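Local coordinates for AT-less polyketide synthase (Streptomyces platensis subsp. rosaceus, PDB 4TKT), which probably catalyses decarboxylative condensation of acyl units as a ketosynthase domain in the AT-less polyketide synthase that makes isomigrastatin, at residues D25-N30 with L374-R379; S354-I359 with S364-A369; A369-L374 with V436-Y441. One frame throughout, in Å; residues are numbered along the deposited sequence.

Contact 1 of 3, residues D25-N30 with L374-R379; sequences DTFWEN and LLLQMR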
# COMPACT_ATOMS: atom_id res chain seq x y z
N ASP A 25 4.08 -8.31 -3.95
CA ASP A 25 4.31 -9.60 -4.59
C ASP A 25 4.43 -10.71 -3.54
O ASP A 25 3.86 -11.78 -3.70
CB ASP A 25 5.56 -9.58 -5.47
CG ASP A 25 5.40 -8.71 -6.71
OD1 ASP A 25 4.25 -8.44 -7.11
OD2 ASP A 25 6.43 -8.31 -7.29
N THR A 26 5.19 -10.43 -2.49
CA THR A 26 5.34 -11.37 -1.39
C THR A 26 4.01 -11.54 -0.66
O THR A 26 3.66 -12.64 -0.23
CB THR A 26 6.41 -10.92 -0.39
OG1 THR A 26 7.65 -10.71 -1.09
CG2 THR A 26 6.62 -11.97 0.68
N PHE A 27 3.29 -10.43 -0.53
CA PHE A 27 2.01 -10.43 0.16
C PHE A 27 1.03 -11.38 -0.52
O PHE A 27 0.29 -12.10 0.15
CB PHE A 27 1.44 -9.01 0.22
CG PHE A 27 0.20 -8.88 1.05
CD1 PHE A 27 0.14 -9.40 2.33
CD2 PHE A 27 -0.91 -8.21 0.56
CE1 PHE A 27 -1.00 -9.28 3.10
CE2 PHE A 27 -2.06 -8.08 1.32
CZ PHE A 27 -2.10 -8.61 2.59
N TRP A 28 1.05 -11.39 -1.85
CA TRP A 28 0.20 -12.30 -2.60
C TRP A 28 0.61 -13.75 -2.38
O TRP A 28 -0.24 -14.63 -2.27
CB TRP A 28 0.24 -11.97 -4.10
CG TRP A 28 -0.50 -12.98 -4.92
CD1 TRP A 28 0.03 -13.84 -5.83
CD2 TRP A 28 -1.91 -13.26 -4.89
NE1 TRP A 28 -0.96 -14.63 -6.38
CE2 TRP A 28 -2.16 -14.29 -5.81
CE3 TRP A 28 -2.98 -12.72 -4.16
CZ2 TRP A 28 -3.43 -14.80 -6.04
CZ3 TRP A 28 -4.25 -13.23 -4.39
CH2 TRP A 28 -4.46 -14.26 -5.32
N GLU A 29 1.91 -13.99 -2.33
CA GLU A 29 2.42 -15.34 -2.10
C GLU A 29 1.95 -15.85 -0.74
O GLU A 29 1.51 -16.99 -0.62
CB GLU A 29 3.94 -15.36 -2.20
CG GLU A 29 4.48 -14.99 -3.57
CD GLU A 29 6.00 -14.93 -3.61
OE1 GLU A 29 6.63 -15.19 -2.57
OE2 GLU A 29 6.55 -14.61 -4.69
N ASN A 30 2.05 -15.00 0.27
CA ASN A 30 1.59 -15.35 1.61
C ASN A 30 0.08 -15.61 1.65
O ASN A 30 -0.37 -16.58 2.27
CB ASN A 30 1.94 -14.24 2.60
CG ASN A 30 3.43 -14.10 2.80
OD1 ASN A 30 4.23 -14.78 2.15
ND2 ASN A 30 3.83 -13.21 3.70
N LEU A 374 -7.86 -7.47 -1.86
CA LEU A 374 -8.98 -7.48 -2.78
C LEU A 374 -8.52 -7.27 -4.22
O LEU A 374 -8.91 -8.01 -5.12
CB LEU A 374 -10.01 -6.42 -2.39
CG LEU A 374 -11.33 -6.42 -3.17
CD1 LEU A 374 -11.88 -7.84 -3.31
CD2 LEU A 374 -12.34 -5.54 -2.46
N LEU A 375 -7.67 -6.27 -4.43
CA LEU A 375 -7.15 -5.97 -5.76
C LEU A 375 -6.28 -7.11 -6.30
O LEU A 375 -6.32 -7.41 -7.49
CB LEU A 375 -6.35 -4.66 -5.75
CG LEU A 375 -7.15 -3.37 -5.52
CD1 LEU A 375 -6.21 -2.19 -5.43
CD2 LEU A 375 -8.15 -3.16 -6.64
N LEU A 376 -5.50 -7.72 -5.42
CA LEU A 376 -4.63 -8.83 -5.81
C LEU A 376 -5.44 -10.06 -6.20
O LEU A 376 -5.06 -10.80 -7.11
CB LEU A 376 -3.66 -9.17 -4.68
CG LEU A 376 -2.46 -8.24 -4.52
CD1 LEU A 376 -1.70 -8.56 -3.24
CD2 LEU A 376 -1.55 -8.36 -5.73
N GLN A 377 -6.55 -10.28 -5.51
CA GLN A 377 -7.43 -11.40 -5.84
C GLN A 377 -8.01 -11.24 -7.23
O GLN A 377 -8.14 -12.21 -7.98
CB GLN A 377 -8.55 -11.53 -4.81
CG GLN A 377 -8.14 -12.23 -3.52
CD GLN A 377 -9.27 -12.30 -2.52
OE1 GLN A 377 -9.51 -13.34 -1.90
NE2 GLN A 377 -9.98 -11.19 -2.35
N MSE A 378 -8.36 -10.00 -7.58
CA MSE A 378 -8.91 -9.72 -8.90
C MSE A 378 -7.84 -9.79 -9.98
O MSE A 378 -8.10 -10.24 -11.09
CB MSE A 378 -9.58 -8.34 -8.92
CG MSE A 378 -10.63 -8.15 -7.83
SE MSE A 378 -11.72 -6.56 -8.10
CE MSE A 378 -10.30 -5.30 -8.57
N ARG A 379 -6.63 -9.33 -9.64
CA ARG A 379 -5.52 -9.32 -10.59
C ARG A 379 -5.17 -10.73 -11.05
O ARG A 379 -4.89 -10.96 -12.22
CB ARG A 379 -4.30 -8.64 -9.98
CG ARG A 379 -3.04 -8.72 -10.84
CD ARG A 379 -1.86 -8.02 -10.17
NE ARG A 379 -0.61 -8.20 -10.89
CZ ARG A 379 -0.17 -7.40 -11.86
NH1 ARG A 379 -0.89 -6.35 -12.23
NH2 ARG A 379 0.99 -7.65 -12.46
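Leu376 is the residue of 374-379 that meets both aromatic rings of helix 24-32. The CB of Leu376 lies 3.7 Å from CE3 of Trp28, and the two side chains run past each other in opposite directions. With its CG anti to the carbonyl carbon (chi1 -78°), Leu376 sends CD1 towards the other helix, 3.9 Å from CD2 of Phe27 and 4.0 Å from CB of Trp28. Its carbonyl does something different: Leu376 O sits over one face of the Trp28 indole, displaced towards the rim, 3.7 Å from CZ3. That oxygen also accepts from His380 ND1, and the His380 ring stacks on Trp28. Gln377 follows, its backbone N 3.9 Å from CZ3 of Trp28. Its CB is directed away from the other segment, yet its CG still comes to 4.1 Å from the same CZ3. Its amide looks elsewhere, OE1 accepting from Val384 N. The two short helical segments cross at 79°, their axes 10.6 Å apart, with Trp28 and Leu376 filling the gap between them. This is helix-on-helix packing in the ketosynthase core, and the touch between the helices is van der Waals: the carbonyl oxygen over the indole face has its hydrogen bond within its own helix, from His380 ND1.

Contact 2 of 3, residues S354-I359 with S364-A369; sequences SAKSNI and SAAGIA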
# COMPACT_ATOMS: atom_id res chain seq x y z
N SER A 354 -11.13 -12.38 5.57
CA SER A 354 -10.39 -11.23 6.08
C SER A 354 -8.88 -11.46 6.10
O SER A 354 -8.41 -12.52 6.51
CB SER A 354 -10.86 -10.86 7.49
OG SER A 354 -10.16 -9.73 7.98
N ALA A 355 -8.13 -10.46 5.65
CA ALA A 355 -6.68 -10.52 5.67
C ALA A 355 -6.16 -10.51 7.10
O ALA A 355 -5.02 -10.91 7.35
CB ALA A 355 -6.09 -9.37 4.88
N LYS A 356 -6.99 -10.05 8.03
CA LYS A 356 -6.60 -9.99 9.44
C LYS A 356 -6.29 -11.38 9.99
O LYS A 356 -5.54 -11.52 10.95
CB LYS A 356 -7.70 -9.32 10.27
CG LYS A 356 -7.93 -7.86 9.91
CD LYS A 356 -8.75 -7.16 10.97
CE LYS A 356 -8.99 -5.70 10.60
NZ LYS A 356 -9.82 -5.56 9.37
N SER A 357 -6.87 -12.40 9.37
CA SER A 357 -6.58 -13.78 9.76
C SER A 357 -5.17 -14.16 9.33
O SER A 357 -4.60 -15.14 9.81
CB SER A 357 -7.60 -14.74 9.14
OG SER A 357 -7.57 -14.69 7.73
N ASN A 358 -4.60 -13.37 8.42
CA ASN A 358 -3.24 -13.60 7.94
C ASN A 358 -2.21 -12.75 8.68
O ASN A 358 -1.18 -13.26 9.13
CB ASN A 358 -3.14 -13.31 6.44
CG ASN A 358 -3.97 -14.26 5.62
OD1 ASN A 358 -5.12 -13.96 5.27
ND2 ASN A 358 -3.40 -15.42 5.29
N ILE A 359 -2.48 -11.45 8.79
CA ILE A 359 -1.48 -10.50 9.25
C ILE A 359 -1.88 -9.76 10.52
O ILE A 359 -1.11 -8.95 11.04
CB ILE A 359 -1.17 -9.46 8.15
CG1 ILE A 359 -2.45 -8.71 7.77
CG2 ILE A 359 -0.57 -10.14 6.93
CD1 ILE A 359 -2.26 -7.68 6.68
N SER A 364 -5.29 1.40 11.92
CA SER A 364 -5.40 2.54 11.01
C SER A 364 -4.95 2.21 9.58
O SER A 364 -5.24 2.95 8.65
CB SER A 364 -4.60 3.73 11.54
OG SER A 364 -3.26 3.38 11.81
N ALA A 365 -4.25 1.08 9.42
CA ALA A 365 -3.79 0.64 8.11
C ALA A 365 -4.51 -0.62 7.65
O ALA A 365 -4.15 -1.21 6.63
CB ALA A 365 -2.29 0.41 8.13
N ALA A 366 -5.53 -1.04 8.40
CA ALA A 366 -6.25 -2.28 8.09
C ALA A 366 -6.94 -2.21 6.74
O ALA A 366 -7.01 -3.21 6.02
CB ALA A 366 -7.26 -2.58 9.19
N GLY A 367 -7.45 -1.04 6.40
CA GLY A 367 -8.20 -0.87 5.17
C GLY A 367 -7.35 -0.92 3.91
O GLY A 367 -7.80 -1.41 2.88
N ILE A 368 -6.12 -0.42 3.99
CA ILE A 368 -5.26 -0.38 2.81
C ILE A 368 -4.67 -1.77 2.55
O ILE A 368 -4.45 -2.16 1.40
CB ILE A 368 -4.15 0.69 2.95
CG1 ILE A 368 -3.47 0.95 1.61
CG2 ILE A 368 -3.13 0.33 4.03
CD1 ILE A 368 -4.39 1.54 0.58
N ALA A 369 -4.43 -2.53 3.62
CA ALA A 369 -4.01 -3.92 3.48
C ALA A 369 -5.16 -4.75 2.92
O ALA A 369 -4.95 -5.67 2.13
CB ALA A 369 -3.54 -4.47 4.81
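Ile359 CD1 packs on CB of Ala369, 3.9 Å away, an apolar touch. The bent end of Lys356 makes a van der Waals contact with Ala366, its CE at 3.8 Å and its NZ at 3.9 Å from CB of Ala366. The lysine chain is nearly straight as far as CE and then folds at chi4 (65°), which carries NZ aside to its hydrogen-bond partner, His321 O. Lys356 also packs on His361. Lys356 to His361 spell the Lys-Ser-Asn-Ile-Gly-His motif of ketosynthases; in relatives its lysine and histidine lie in the active site. The chain then leads into helix 366-380, one of the inner helices of the thiolase fold. Several hydrogen bonds shape 354-359 itself. Ser354 OG accepts from Lys356 N at 3.2 Å, a capping bond. Ser354 O takes two donors from Ser357, the backbone N and the hydroxyl, and Ser357 OG comes in 2.6 Å from Ser354 O, nearly in line with the carbonyl (171°). Ala355 O likewise receives both Asn358 N and Ile359 N. Other bonds tie the segment to its surroundings: Ala355 N donates to Glu319 OE2, and Ser357 OG is also bonded to Leu387 N.

Contact 3 of 3, residues A369-L374 with V436-Y441; sequences AGLAKL and VVVEDY
Val438 takes both leucines of 369-374 on its two methyl groups, where an inner helix of the thiolase fold lies against the mixed sheet. In this layered alpha-beta-alpha-beta-alpha architecture, helix 366-380 covers one side of strand 432-439, and helix 294-308 packs on the other, where Val437 turns away to meet Ala304, Trp305 and Ala308. Leu371 is the first residue of the helical segment to touch. Its CG is anti to the backbone N (chi1 177°), and from there CD1 extends to 4.1 Å from CG1 of Val438, the two side chains meeting at a slant. Lys373, on the same helix, forms a salt bridge through NZ with Glu319 OE1, at the end of strand 317-319. Leu374 then comes in one turn after Leu371, with its CB directed at the strand and its chi1 (-173°) close to that of Leu371. The two leucines thus flank Val438 along the helix, and both also lean on Leu424 of strand 421-427, so the helix spans two neighbouring strands. Val438 itself is fixed by backbone bonding to Gly422, and its side chain also rests on Ile275 of strand 273-282, the strand on its other side. With chi1 at -55°, CG1 is anti to the carbonyl carbon and faces Leu371, whereas CG2 lies between backbone N and carbonyl carbon and meets Leu374 tip to tip. There the methyl carbons Leu374 CD2 and Val438 CG2 are 3.6 Å apart, with Leu374 CG behind at 4.0 Å from the same CG2.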
# COMPACT_ATOMS: atom_id res chain seq x y z
N ALA A 369 -4.43 -2.53 3.62
CA ALA A 369 -4.01 -3.92 3.48
C ALA A 369 -5.16 -4.75 2.92
O ALA A 369 -4.95 -5.67 2.13
CB ALA A 369 -3.54 -4.47 4.81
N GLY A 370 -6.37 -4.42 3.35
CA GLY A 370 -7.57 -5.08 2.88
C GLY A 370 -7.81 -4.79 1.41
O GLY A 370 -8.21 -5.67 0.65
N LEU A 371 -7.58 -3.54 1.01
CA LEU A 371 -7.72 -3.16 -0.39
C LEU A 371 -6.71 -3.91 -1.25
O LEU A 371 -7.03 -4.32 -2.36
CB LEU A 371 -7.52 -1.65 -0.55
CG LEU A 371 -7.58 -1.14 -1.99
CD1 LEU A 371 -8.90 -1.51 -2.63
CD2 LEU A 371 -7.36 0.36 -2.04
N ALA A 372 -5.51 -4.09 -0.71
CA ALA A 372 -4.46 -4.83 -1.41
C ALA A 372 -4.89 -6.26 -1.69
O ALA A 372 -4.76 -6.74 -2.82
CB ALA A 372 -3.18 -4.80 -0.60
N LYS A 373 -5.39 -6.94 -0.67
CA LYS A 373 -5.85 -8.32 -0.81
C LYS A 373 -6.94 -8.43 -1.86
O LYS A 373 -6.95 -9.37 -2.66
CB LYS A 373 -6.36 -8.86 0.53
CG LYS A 373 -6.95 -10.26 0.43
CD LYS A 373 -7.49 -10.74 1.76
CE LYS A 373 -8.35 -11.98 1.59
NZ LYS A 373 -9.02 -12.39 2.86
N LEU A 374 -7.86 -7.47 -1.86
CA LEU A 374 -8.98 -7.48 -2.78
C LEU A 374 -8.52 -7.27 -4.22
O LEU A 374 -8.91 -8.01 -5.12
CB LEU A 374 -10.01 -6.42 -2.39
CG LEU A 374 -11.33 -6.42 -3.17
CD1 LEU A 374 -11.88 -7.84 -3.31
CD2 LEU A 374 -12.34 -5.54 -2.46
N VAL A 436 -15.96 0.56 0.77
CA VAL A 436 -15.46 0.95 -0.54
C VAL A 436 -15.81 -0.11 -1.58
O VAL A 436 -15.69 -1.31 -1.31
CB VAL A 436 -13.93 1.17 -0.52
CG1 VAL A 436 -13.40 1.45 -1.91
CG2 VAL A 436 -13.59 2.32 0.41
N VAL A 437 -16.27 0.33 -2.75
CA VAL A 437 -16.66 -0.58 -3.82
C VAL A 437 -15.70 -0.50 -4.99
O VAL A 437 -15.54 0.55 -5.61
CB VAL A 437 -18.08 -0.26 -4.32
CG1 VAL A 437 -18.48 -1.23 -5.42
CG2 VAL A 437 -19.07 -0.29 -3.18
N VAL A 438 -15.05 -1.63 -5.31
CA VAL A 438 -14.08 -1.65 -6.39
C VAL A 438 -14.39 -2.71 -7.45
O VAL A 438 -14.97 -3.75 -7.16
CB VAL A 438 -12.64 -1.90 -5.87
CG1 VAL A 438 -12.27 -0.87 -4.81
CG2 VAL A 438 -12.50 -3.30 -5.30
N GLU A 439 -14.02 -2.40 -8.69
CA GLU A 439 -14.08 -3.36 -9.78
C GLU A 439 -12.77 -3.29 -10.56
O GLU A 439 -12.11 -2.25 -10.57
CB GLU A 439 -15.27 -3.08 -10.69
CG GLU A 439 -15.21 -1.72 -11.38
CD GLU A 439 -16.31 -1.53 -12.41
OE1 GLU A 439 -17.23 -2.37 -12.47
OE2 GLU A 439 -16.25 -0.53 -13.16
N ASP A 440 -12.38 -4.39 -11.21
CA ASP A 440 -11.18 -4.34 -12.04
C ASP A 440 -11.48 -3.65 -13.36
O ASP A 440 -12.61 -3.26 -13.63
CB ASP A 440 -10.61 -5.75 -12.27
CG ASP A 440 -11.63 -6.72 -12.82
OD1 ASP A 440 -12.77 -6.30 -13.10
OD2 ASP A 440 -11.28 -7.91 -12.97
N TYR A 441 -10.45 -3.50 -14.18
CA TYR A 441 -10.56 -2.73 -15.42
C TYR A 441 -10.55 -3.64 -16.65
O TYR A 441 -9.84 -4.65 -16.68
CB TYR A 441 -9.44 -1.70 -15.50
CG TYR A 441 -9.39 -0.92 -16.79
CD1 TYR A 441 -10.37 0.03 -17.08
CD2 TYR A 441 -8.37 -1.11 -17.71
CE1 TYR A 441 -10.33 0.75 -18.26
CE2 TYR A 441 -8.32 -0.40 -18.89
CZ TYR A 441 -9.30 0.53 -19.16
OH TYR A 441 -9.25 1.25 -20.34

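All three contacts use helix 366-380, each from a different part of its surface. Contact 2 holds its first turn, contact 3 its middle against the sheet, and contact 1 its later turns against helix 24-32. Contacts 2 and 3 are buried; contact 1 is partly buried, and there aromatic rings and a backbone carbonyl replace the purely aliphatic packing of contact 3. Contact 2 stands apart for the polar turn built into one of its segments. Phe27 joins contacts 1 and 2, its CE1 lying 4.0 Å from CG2 of Ile359. Met378 links contacts 1 and 3, with CE 3.5 Å from N of Asp440.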